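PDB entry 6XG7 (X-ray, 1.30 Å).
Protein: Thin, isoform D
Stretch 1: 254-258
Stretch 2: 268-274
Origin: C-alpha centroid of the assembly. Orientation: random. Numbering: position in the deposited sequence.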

# COMPACT_ATOMS: atom_id res chain seq x y z
N ASN A 254 -6.79 -12.09 9.36
CA ASN A 254 -6.32 -13.46 9.53
C ASN A 254 -4.83 -13.53 9.80
O ASN A 254 -4.27 -14.62 9.81
CB ASN A 254 -6.64 -14.27 8.27
CG ASN A 254 -8.11 -14.57 8.14
OD1 ASN A 254 -8.78 -14.95 9.11
ND2 ASN A 254 -8.64 -14.42 6.95
N ASN A 255 -4.18 -12.37 9.98
CA ASN A 255 -2.78 -12.30 10.37
C ASN A 255 -1.88 -13.12 9.44
O ASN A 255 -1.04 -13.91 9.89
CB ASN A 255 -2.62 -12.69 11.84
CG ASN A 255 -3.43 -11.79 12.74
OD1 ASN A 255 -3.09 -10.61 12.92
ND2 ASN A 255 -4.52 -12.30 13.26
N ARG A 256 -2.05 -12.90 8.14
CA ARG A 256 -1.31 -13.67 7.15
C ARG A 256 -1.21 -12.90 5.84
O ARG A 256 -1.97 -11.97 5.57
CB ARG A 256 -2.00 -15.02 6.89
CG ARG A 256 -3.35 -14.90 6.22
CD ARG A 256 -4.08 -16.22 6.17
NE ARG A 256 -5.40 -16.05 5.57
CZ ARG A 256 -6.22 -17.05 5.30
NH1 ARG A 256 -5.85 -18.30 5.57
NH2 ARG A 256 -7.41 -16.81 4.76
N ILE A 257 -0.21 -13.30 5.05
CA ILE A 257 -0.05 -12.84 3.67
C ILE A 257 -0.58 -13.93 2.76
O ILE A 257 -0.31 -15.12 2.99
CB ILE A 257 1.43 -12.56 3.36
CG1 ILE A 257 1.98 -11.45 4.26
CG2 ILE A 257 1.63 -12.26 1.89
CD1 ILE A 257 1.22 -10.19 4.25
N GLN A 258 -1.33 -13.55 1.74
CA GLN A 258 -1.75 -14.48 0.69
C GLN A 258 -1.22 -14.01 -0.65
O GLN A 258 -1.16 -12.81 -0.93
CB GLN A 258 -3.27 -14.62 0.65
CG GLN A 258 -3.86 -15.21 1.89
CD GLN A 258 -5.28 -15.63 1.66
OE1 GLN A 258 -5.55 -16.51 0.85
NE2 GLN A 258 -6.21 -15.01 2.37
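Stretch 2 268-274: KTFGSWG

Residues 268-274 run antiparallel to residues 254-258, and the two stretches together bury 418 Å². Lys-268 to Phe-270 form an extended strand whose axis lies 4.8 Å from that of strand 256-258, at an angle of 165° between their N-to-C directions. Ile-257 is in register with Phe-270 (CA to CA 5.5 Å) and Gln-258 with Thr-269 (CA to CA 4.4 Å); beyond the strand, Gly-271 faces Arg-256 and Ser-272 faces Asn-255.

Two backbone hydrogen bonds close the Ile-257/Phe-270 pair: Ile-257 N donates to Phe-270 O at 2.9 Å, and Phe-270 N donates to Ile-257 O at 3.1 Å, both nearly straight. Ile-257 O also accepts a hydrogen bond from the Thr-269 side chain, with OG1 at 2.9 Å, and lies 3.2 Å from Thr-269 CA in a CA-H...O contact. A second such contact joins Gln-258 CA to Lys-268 O at 3.4 Å. The regular pairing does not extend to Asn-255 O and Ser-272 N, which are 3.2 Å apart but poorly angled for a hydrogen bond. A water instead links the backbones nearby, donating to Asn-254 O and Gly-271 O, each 2.9 Å from its oxygen.

Side chains pack on both faces of the sheet. On one, the Phe-270 ring (chi1 p, 63°) turns back so that Ile-257 CB sits over its face, 3.7 Å from Phe-270 CZ, a CH-pi contact. On the other, Thr-269 OG1 approaches Gln-258 CG at 3.6 Å and also meets Arg-256 CD at 3.4 Å. Past the strand, Gly-271 has phi/psi of 106/152°, where a CB would jam against the preceding carbonyl and crowd Arg-256 CA. Trp-273 presents its ring edge to Asn-255, with CD1 of the tryptophan 3.8 Å from Asn-255 ND2.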

# COMPACT_ATOMS: atom_id res chain seq x y z
N LYS A 268 -0.52 -19.32 -2.40
CA LYS A 268 0.26 -19.55 -1.19
C LYS A 268 -0.20 -18.62 -0.08
O LYS A 268 -0.57 -17.47 -0.33
CB LYS A 268 1.73 -19.26 -1.53
CG LYS A 268 2.67 -19.25 -0.39
CD LYS A 268 2.96 -20.64 0.11
CE LYS A 268 4.09 -20.55 1.09
NZ LYS A 268 4.52 -21.87 1.56
N THR A 269 -0.13 -19.11 1.16
CA THR A 269 -0.26 -18.25 2.32
C THR A 269 0.83 -18.56 3.33
O THR A 269 1.33 -19.69 3.42
CB THR A 269 -1.68 -18.34 2.97
OG1 THR A 269 -1.79 -17.35 4.00
CG2 THR A 269 -1.93 -19.72 3.55
N PHE A 270 1.22 -17.54 4.09
CA PHE A 270 2.12 -17.71 5.21
C PHE A 270 1.82 -16.66 6.27
O PHE A 270 1.26 -15.60 5.99
CB PHE A 270 3.60 -17.66 4.78
CG PHE A 270 4.04 -16.34 4.20
CD1 PHE A 270 3.89 -16.06 2.85
CD2 PHE A 270 4.62 -15.37 5.00
CE1 PHE A 270 4.32 -14.86 2.32
CE2 PHE A 270 5.04 -14.16 4.46
CZ PHE A 270 4.89 -13.93 3.11
N GLY A 271 2.19 -16.97 7.50
CA GLY A 271 2.02 -16.08 8.62
C GLY A 271 0.88 -16.51 9.53
O GLY A 271 -0.10 -17.15 9.10
N SER A 272 1.01 -16.15 10.81
CA SER A 272 -0.03 -16.35 11.82
C SER A 272 0.16 -15.29 12.91
O SER A 272 1.13 -14.54 12.91
CB SER A 272 0.04 -17.75 12.40
OG SER A 272 1.33 -17.99 12.91
N TRP A 273 -0.78 -15.27 13.85
CA TRP A 273 -0.79 -14.24 14.88
C TRP A 273 0.41 -14.37 15.82
O TRP A 273 0.71 -15.45 16.32
CB TRP A 273 -2.08 -14.35 15.68
CG TRP A 273 -2.23 -13.31 16.73
CD1 TRP A 273 -2.68 -12.02 16.56
CD2 TRP A 273 -1.93 -13.44 18.12
NE1 TRP A 273 -2.68 -11.36 17.75
CE2 TRP A 273 -2.22 -12.21 18.73
CE3 TRP A 273 -1.44 -14.49 18.91
CZ2 TRP A 273 -2.05 -11.99 20.10
CZ3 TRP A 273 -1.27 -14.27 20.27
CH2 TRP A 273 -1.57 -13.02 20.85
N GLY A 274 1.07 -13.25 16.09
CA GLY A 274 2.07 -13.21 17.14
C GLY A 274 3.05 -12.08 16.92
O GLY A 274 2.96 -11.32 15.96
O HOH W 1 -2.89 -17.14 9.95